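Local coordinates for tRNA nucleotidyl transferase-related protein (Thermotoga maritima, PDB 3H38) that is the C-terminal part of a longer protein and, as a class II CCA-adding enzyme, adds C and A nucleotides to the 3' end of tRNA with magnesium, at residues A[268-271]-A[276-279]; A[322-327]-A[352-357]. One frame throughout, in Å; residues are numbered along the deposited sequence.

Contact 1: A[268-271]-A[276-279]; sequences PWVE and EVDR
Val-277, in the loop after helix 254-274, and Arg-279, at the start of helix 279-287, lie against Val-270 and Glu-271, near the C-terminal end of helix 254-274, and make a small worked example of how a short link between two consecutive helices combines an apolar seam with a charged one. At Glu-276 the backbones come nearest, its CA lying 5.1 Å from the CA of Glu-271, though its CB points away. Val-277 comes next and faces the helix. Its CG2 lies 3.6 Å from CG1 of Val-270, the two side chains crossing at about a right angle, and its CB rests 3.6 Å from CG of Glu-271. The glutamate thus serves first as an aliphatic surface and only beyond that as a charge. With CG beside the backbone N (chi1 -64°) and an extended chain, Glu-271 passes over the valine and carries its carboxylate on toward Arg-279. Asp-278 turns its CB away and takes the N-cap position of helix 279-287, where OD2 makes weak hydrogen bonds to the N atoms of Phe-280 and Tyr-281. Arg-279 then closes the arrangement: its NH1 forms a salt bridge and a weak hydrogen bond with OE2 of Glu-271 at 3.5 Å. The carboxylate and guanidinium planes stand 64° apart and the N-H...O angle is 142°, a loose single-point pairing. The corner between helices 254-274 and 279-287 is backed by helix 345-352, with Val-270 on Ile-348, Val-277 on Asn-345 and Cys-349, and the backbone N of Asp-278 hydrogen-bonded to OE2 of Glu-346.

Contact 2: A[322-327]-A[352-357]; sequences ALLEML and LAYLSG
Leu-327 and Leu-355 form the more deeply buried half of this contact, where one face of helix 309-328 meets the turn at the end of helix 345-352. Their CD1 methyls approach to 4.1 Å, a touch confined to that single pair of branch ends. The two side chains cross at about a right angle. Leu-355 gets there with CG lodged between its backbone N and carbonyl carbon (chi1 62°). Helix 357-371 adds to the enclosure, Leu-327 also packing on Leu-362 and Phe-363.

The other half is more open, for Leu-324 and Tyr-354 are both partly exposed. Here the side chains approach obliquely and slightly more widely, CD2 of Leu-324 lying 4.4 Å from CD2 of the Tyr-354 ring, while CD1 of Leu-324 is 4.2 Å from the carbonyl O of the same tyrosine. The phenol belongs to another partnership, since OH is hydrogen-bonded to OE1 of Glu-289. The backbones stay well apart, with 8.0 Å between CA of Leu-324 and CA of Leu-355, leaving the meeting to side chains and one carbonyl.

A type I turn from Leu-352 to Leu-355, closed by the bond from N of Leu-355 to O of Leu-352, presents Tyr-354 and Leu-355 to helix 309-328. This is a helix packed on an interhelical turn within an all-helical array, consistent with the helical C-terminal part of a class II CCA-adding enzyme.

Both contacts are partly buried and each joins a helix to a loop, yet contact 1 spans a local corner of nearby residues, whereas contact 2 unites parts of the chain separated by two further helices. Contact 1 mixes valine packing with a long salt bridge; contact 2 is apolar across its interface. Contact 1 also lies nearer the middle of the molecule, its centre about 13 Å from the centre of the chain, that of contact 2 about 27 Å. Helix 345-352 is common to both surroundings, and its last residue leads into the turn of contact 2. The two touch directly where CG2 of Val-270 lies 3.5 Å from CD1 of Leu-352.

Contact 1: A[268-271]-A[276-279]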
# COMPACT_ATOMS: atom_id res chain seq x y z
N PRO A 268 10.08 10.33 0.30
CA PRO A 268 11.26 9.47 0.16
C PRO A 268 12.48 10.10 0.84
O PRO A 268 13.32 9.38 1.37
CB PRO A 268 11.46 9.39 -1.35
CG PRO A 268 10.27 10.09 -1.98
CD PRO A 268 9.78 11.04 -0.95
N TRP A 269 12.56 11.43 0.81
CA TRP A 269 13.60 12.16 1.54
C TRP A 269 13.50 11.88 3.03
O TRP A 269 14.41 12.18 3.78
CB TRP A 269 13.47 13.67 1.30
CG TRP A 269 14.57 14.52 1.90
CD1 TRP A 269 15.61 15.10 1.23
CD2 TRP A 269 14.72 14.92 3.28
NE1 TRP A 269 16.40 15.81 2.10
CE2 TRP A 269 15.87 15.72 3.36
CE3 TRP A 269 13.99 14.68 4.44
CZ2 TRP A 269 16.32 16.28 4.55
CZ3 TRP A 269 14.43 15.23 5.63
CH2 TRP A 269 15.59 16.03 5.67
N VAL A 270 12.38 11.30 3.46
CA VAL A 270 12.18 11.01 4.88
C VAL A 270 12.50 9.56 5.18
O VAL A 270 13.05 9.25 6.23
CB VAL A 270 10.74 11.28 5.33
CG1 VAL A 270 10.53 10.78 6.76
CG2 VAL A 270 10.41 12.76 5.24
N GLU A 271 12.13 8.68 4.26
CA GLU A 271 12.49 7.27 4.37
C GLU A 271 14.00 7.17 4.24
O GLU A 271 14.63 6.24 4.75
CB GLU A 271 11.81 6.44 3.28
CG GLU A 271 10.30 6.42 3.35
CD GLU A 271 9.69 5.40 2.40
OE1 GLU A 271 8.88 4.56 2.86
OE2 GLU A 271 10.01 5.44 1.20
N GLU A 276 11.75 3.92 7.87
CA GLU A 276 10.52 3.50 7.22
C GLU A 276 9.36 4.46 7.44
O GLU A 276 9.17 4.97 8.52
CB GLU A 276 10.12 2.08 7.67
CG GLU A 276 10.77 0.92 6.85
CD GLU A 276 10.03 -0.45 6.94
OE1 GLU A 276 9.86 -1.01 8.06
OE2 GLU A 276 9.64 -1.00 5.88
N VAL A 277 8.58 4.69 6.40
CA VAL A 277 7.41 5.56 6.52
C VAL A 277 6.14 4.80 6.14
O VAL A 277 5.98 4.37 4.99
CB VAL A 277 7.55 6.81 5.61
CG1 VAL A 277 6.17 7.34 5.21
CG2 VAL A 277 8.37 7.89 6.30
N ASP A 278 5.24 4.61 7.10
CA ASP A 278 3.93 4.04 6.79
C ASP A 278 3.11 5.05 5.99
O ASP A 278 2.61 6.04 6.53
CB ASP A 278 3.19 3.61 8.06
CG ASP A 278 1.84 2.96 7.75
OD1 ASP A 278 1.33 2.22 8.61
OD2 ASP A 278 1.30 3.19 6.65
N ARG A 279 2.96 4.78 4.70
CA ARG A 279 2.30 5.71 3.80
C ARG A 279 0.82 5.87 4.09
O ARG A 279 0.27 6.96 3.87
CB ARG A 279 2.51 5.29 2.35
CG ARG A 279 3.97 5.13 2.05
CD ARG A 279 4.26 5.27 0.60
NE ARG A 279 5.65 4.93 0.36
CZ ARG A 279 6.18 4.78 -0.84
NH1 ARG A 279 7.47 4.45 -0.96
NH2 ARG A 279 5.43 4.93 -1.93

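Contact 2: A[322-327]-A[352-357]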
# COMPACT_ATOMS: atom_id res chain seq x y z
N ALA A 322 2.25 28.45 12.74
CA ALA A 322 3.41 28.99 13.45
C ALA A 322 4.72 28.58 12.78
O ALA A 322 5.70 29.33 12.78
CB ALA A 322 3.41 28.54 14.91
N LEU A 323 4.72 27.39 12.20
CA LEU A 323 5.94 26.84 11.64
C LEU A 323 6.31 27.61 10.39
O LEU A 323 7.48 27.92 10.17
CB LEU A 323 5.78 25.36 11.32
CG LEU A 323 7.04 24.50 11.23
CD1 LEU A 323 6.86 23.41 10.18
CD2 LEU A 323 8.29 25.31 10.92
N LEU A 324 5.31 27.92 9.56
CA LEU A 324 5.55 28.68 8.34
C LEU A 324 6.19 30.02 8.68
O LEU A 324 7.14 30.45 8.03
CB LEU A 324 4.26 28.94 7.57
CG LEU A 324 3.72 27.88 6.60
CD1 LEU A 324 4.83 27.23 5.79
CD2 LEU A 324 2.95 26.85 7.37
N GLU A 325 5.64 30.69 9.69
CA GLU A 325 6.15 31.99 10.07
C GLU A 325 7.61 31.91 10.50
O GLU A 325 8.39 32.79 10.14
CB GLU A 325 5.31 32.60 11.20
CG GLU A 325 4.00 33.21 10.73
CD GLU A 325 3.45 34.19 11.75
OE1 GLU A 325 2.54 34.97 11.40
OE2 GLU A 325 3.95 34.19 12.90
N MET A 326 7.96 30.87 11.26
CA MET A 326 9.33 30.69 11.74
C MET A 326 10.31 30.43 10.59
O MET A 326 11.49 30.79 10.67
CB MET A 326 9.45 29.52 12.72
CG MET A 326 8.78 29.64 14.08
SD MET A 326 8.94 27.99 14.84
CE MET A 326 7.80 28.08 16.23
N LEU A 327 9.84 29.78 9.54
CA LEU A 327 10.72 29.50 8.40
C LEU A 327 10.83 30.72 7.49
O LEU A 327 11.76 30.82 6.67
CB LEU A 327 10.22 28.27 7.62
CG LEU A 327 10.27 26.92 8.35
CD1 LEU A 327 9.57 25.85 7.52
CD2 LEU A 327 11.71 26.50 8.68
N LEU A 352 6.19 18.32 6.27
CA LEU A 352 6.65 18.58 4.91
C LEU A 352 5.50 18.77 3.92
O LEU A 352 5.69 19.38 2.85
CB LEU A 352 7.61 17.49 4.43
CG LEU A 352 8.99 17.54 5.10
CD1 LEU A 352 9.63 16.16 5.07
CD2 LEU A 352 9.88 18.57 4.43
N ALA A 353 4.30 18.29 4.25
CA ALA A 353 3.18 18.46 3.33
C ALA A 353 2.79 19.93 3.16
O ALA A 353 2.14 20.30 2.19
CB ALA A 353 1.96 17.63 3.77
N TYR A 354 3.22 20.78 4.09
CA TYR A 354 2.86 22.19 4.04
C TYR A 354 3.89 23.04 3.30
O TYR A 354 3.66 24.24 3.06
CB TYR A 354 2.73 22.73 5.45
CG TYR A 354 1.39 22.52 6.10
CD1 TYR A 354 1.12 21.37 6.83
CD2 TYR A 354 0.40 23.49 6.01
CE1 TYR A 354 -0.11 21.18 7.45
CE2 TYR A 354 -0.83 23.31 6.62
CZ TYR A 354 -1.08 22.16 7.34
OH TYR A 354 -2.31 22.01 7.95
N LEU A 355 5.04 22.47 2.96
CA LEU A 355 6.02 23.35 2.36
C LEU A 355 6.69 22.96 1.04
O LEU A 355 6.66 21.80 0.59
CB LEU A 355 7.05 23.85 3.38
CG LEU A 355 7.96 22.88 4.12
CD1 LEU A 355 7.62 22.87 5.59
CD2 LEU A 355 7.89 21.49 3.48
N SER A 356 7.25 23.99 0.42
CA SER A 356 8.02 23.87 -0.81
C SER A 356 9.08 24.97 -0.79
O SER A 356 9.14 25.76 0.15
CB SER A 356 7.11 24.01 -2.03
OG SER A 356 6.15 25.03 -1.82
N GLY A 357 9.92 24.99 -1.81
CA GLY A 357 10.94 26.00 -1.97
C GLY A 357 11.90 26.19 -0.81
O GLY A 357 12.57 25.25 -0.34